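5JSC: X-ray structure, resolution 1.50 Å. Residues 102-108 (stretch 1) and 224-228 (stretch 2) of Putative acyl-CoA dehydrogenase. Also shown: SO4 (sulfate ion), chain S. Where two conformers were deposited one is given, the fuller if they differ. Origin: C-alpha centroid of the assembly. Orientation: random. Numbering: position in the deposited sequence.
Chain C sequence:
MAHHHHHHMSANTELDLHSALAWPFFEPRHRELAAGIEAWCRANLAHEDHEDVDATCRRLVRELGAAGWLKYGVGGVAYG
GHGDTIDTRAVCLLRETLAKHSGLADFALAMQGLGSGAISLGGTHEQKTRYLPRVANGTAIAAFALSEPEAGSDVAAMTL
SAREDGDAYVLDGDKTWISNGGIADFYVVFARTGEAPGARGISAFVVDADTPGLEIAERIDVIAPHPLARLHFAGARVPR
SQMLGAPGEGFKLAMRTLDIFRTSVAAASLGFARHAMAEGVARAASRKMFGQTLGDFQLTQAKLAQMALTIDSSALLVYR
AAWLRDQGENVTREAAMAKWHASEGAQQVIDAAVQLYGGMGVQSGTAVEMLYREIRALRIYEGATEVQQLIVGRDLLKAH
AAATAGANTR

Stretch 1 (102-108) SGLADFA
Stretch 2 (224-228) APHPL

Stretch 1 opens a helix that runs from Gly 103 through Ala 108 and beyond; stretch 2 is largely extended, with phi/psi of -64/134 at Pro 225, -145/159 at His 226 and -65/120 at Pro 227. The nearest CA pairs set the register: Gly 103 CA lies 8.5 Å from Ala 224 CA. Leu 104 CA lies 7.1 Å from His 226 CA. No hydrogen bond joins the stretches, so their 246 Å² of buried surface, both sides summed, rests on stacking and apolar contact.

Ser 102 (phi/psi -161/119, chi1 t at 167°) is the N-cap. Its OG accepts from Ala 105 N at 3.0 Å, with an N-H...acceptor angle of 169°, and donates to sulfate O2 at 2.7 Å. The anion also takes amides left free in the first turn: Gly 103 N lies 3.0 Å from O4, and Leu 104 N lies 3.0 Å from O2.

From Gly 103 onward, phi stays between -66 and -57 and psi between -48 and -32. Gly 103 O accepts from Phe 107 N at 3.0 Å, as expected of an alpha-helix, while lying 3.5 Å from His 226 CE1. Leu 104 (chi1 m, chi2 t) starts sideways, but its end approaches stretch 2: CD2 is 3.8 Å from both Pro 225 O and His 226 ND1. Ala 105 points away, and Asp 106 (chi1 t, chi2 68°) makes no contact across the interface.

Phe 107 (chi1 t at -176°, chi2 -91°) points toward stretch 2. Its ring and that of His 226 (chi1 m at -64°, chi2 -69°) form an offset stack, with planes 5° apart and centroids separated by 4.5 Å. The offset places His 226 CB over the phenyl face, 3.8 Å from the centroid of the Phe 107 ring and 14° off its normal, a CH-pi contact. Phe 107 CE1 meets Pro 227 CD at 3.8 Å, extending the apolar packing.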

# COMPACT_ATOMS: atom_id res chain seq x y z
N SER C 102 20.19 0.57 -21.15
CA SER C 102 19.96 -0.64 -21.94
C SER C 102 19.91 -1.86 -21.03
O SER C 102 20.91 -2.18 -20.37
CB SER C 102 21.07 -0.83 -22.97
OG SER C 102 21.02 -2.14 -23.51
N GLY C 103 18.78 -2.56 -21.02
CA GLY C 103 18.72 -3.81 -20.29
C GLY C 103 19.65 -4.87 -20.86
O GLY C 103 20.16 -5.70 -20.11
N LEU C 104 19.88 -4.85 -22.17
CA LEU C 104 20.79 -5.83 -22.78
C LEU C 104 22.22 -5.61 -22.31
O LEU C 104 22.93 -6.58 -21.99
CB LEU C 104 20.71 -5.74 -24.31
CG LEU C 104 19.35 -5.97 -24.97
CD1 LEU C 104 19.37 -5.48 -26.42
CD2 LEU C 104 18.99 -7.43 -24.92
N ALA C 105 22.67 -4.36 -22.30
CA ALA C 105 24.04 -4.07 -21.87
C ALA C 105 24.23 -4.39 -20.39
O ALA C 105 25.28 -4.94 -19.99
CB ALA C 105 24.37 -2.61 -22.15
N ASP C 106 23.25 -4.06 -19.56
CA ASP C 106 23.32 -4.44 -18.15
C ASP C 106 23.44 -5.95 -17.98
O ASP C 106 24.29 -6.44 -17.22
CB ASP C 106 22.09 -3.93 -17.40
CG ASP C 106 21.99 -4.55 -16.02
OD1 ASP C 106 22.85 -4.22 -15.18
OD2 ASP C 106 21.07 -5.38 -15.78
N PHE C 107 22.59 -6.70 -18.70
CA PHE C 107 22.60 -8.16 -18.62
C PHE C 107 23.97 -8.72 -19.00
O PHE C 107 24.49 -9.61 -18.32
CB PHE C 107 21.52 -8.70 -19.56
CG PHE C 107 21.35 -10.19 -19.54
CD1 PHE C 107 22.06 -10.99 -20.41
CD2 PHE C 107 20.42 -10.78 -18.68
CE1 PHE C 107 21.89 -12.36 -20.40
CE2 PHE C 107 20.24 -12.16 -18.68
CZ PHE C 107 20.98 -12.94 -19.54
N ALA C 108 24.57 -8.19 -20.06
CA ALA C 108 25.86 -8.69 -20.52
C ALA C 108 26.93 -8.50 -19.45
O ALA C 108 27.70 -9.42 -19.15
CB ALA C 108 26.26 -7.98 -21.81
N ALA C 224 11.02 -9.73 -21.43
CA ALA C 224 12.09 -8.87 -21.91
C ALA C 224 13.20 -9.78 -22.38
O ALA C 224 13.94 -10.33 -21.56
CB ALA C 224 12.58 -7.93 -20.81
N PRO C 225 13.33 -10.01 -23.69
CA PRO C 225 14.18 -11.11 -24.17
C PRO C 225 15.65 -10.93 -23.81
O PRO C 225 16.22 -9.85 -23.96
CB PRO C 225 13.98 -11.07 -25.69
CG PRO C 225 12.71 -10.38 -25.90
CD PRO C 225 12.54 -9.41 -24.78
N HIS C 226 16.24 -12.01 -23.32
CA HIS C 226 17.66 -12.15 -23.07
C HIS C 226 18.03 -13.59 -23.39
O HIS C 226 17.15 -14.46 -23.41
CB HIS C 226 18.02 -11.82 -21.62
CG HIS C 226 17.76 -10.40 -21.23
ND1 HIS C 226 18.48 -9.34 -21.73
CD2 HIS C 226 16.85 -9.87 -20.38
CE1 HIS C 226 18.03 -8.22 -21.22
NE2 HIS C 226 17.04 -8.51 -20.39
N PRO C 227 19.30 -13.88 -23.65
CA PRO C 227 19.69 -15.27 -23.94
C PRO C 227 19.47 -16.15 -22.71
O PRO C 227 20.06 -15.92 -21.66
CB PRO C 227 21.17 -15.16 -24.30
CG PRO C 227 21.42 -13.73 -24.58
CD PRO C 227 20.41 -12.93 -23.82
N LEU C 228 18.63 -17.18 -22.87
CA LEU C 228 18.25 -18.06 -21.78
C LEU C 228 18.06 -19.46 -22.33
O LEU C 228 17.58 -19.64 -23.45
CB LEU C 228 16.94 -17.61 -21.10
CG LEU C 228 16.91 -16.48 -20.08
CD1 LEU C 228 15.47 -16.10 -19.80
CD2 LEU C 228 17.59 -16.93 -18.81
S SO4 S . 17.32 -2.41 -24.43
O1 SO4 S . 17.57 -1.30 -25.34
O2 SO4 S . 18.58 -3.10 -24.17
O3 SO4 S . 16.36 -3.34 -25.02
O4 SO4 S . 16.79 -1.91 -23.16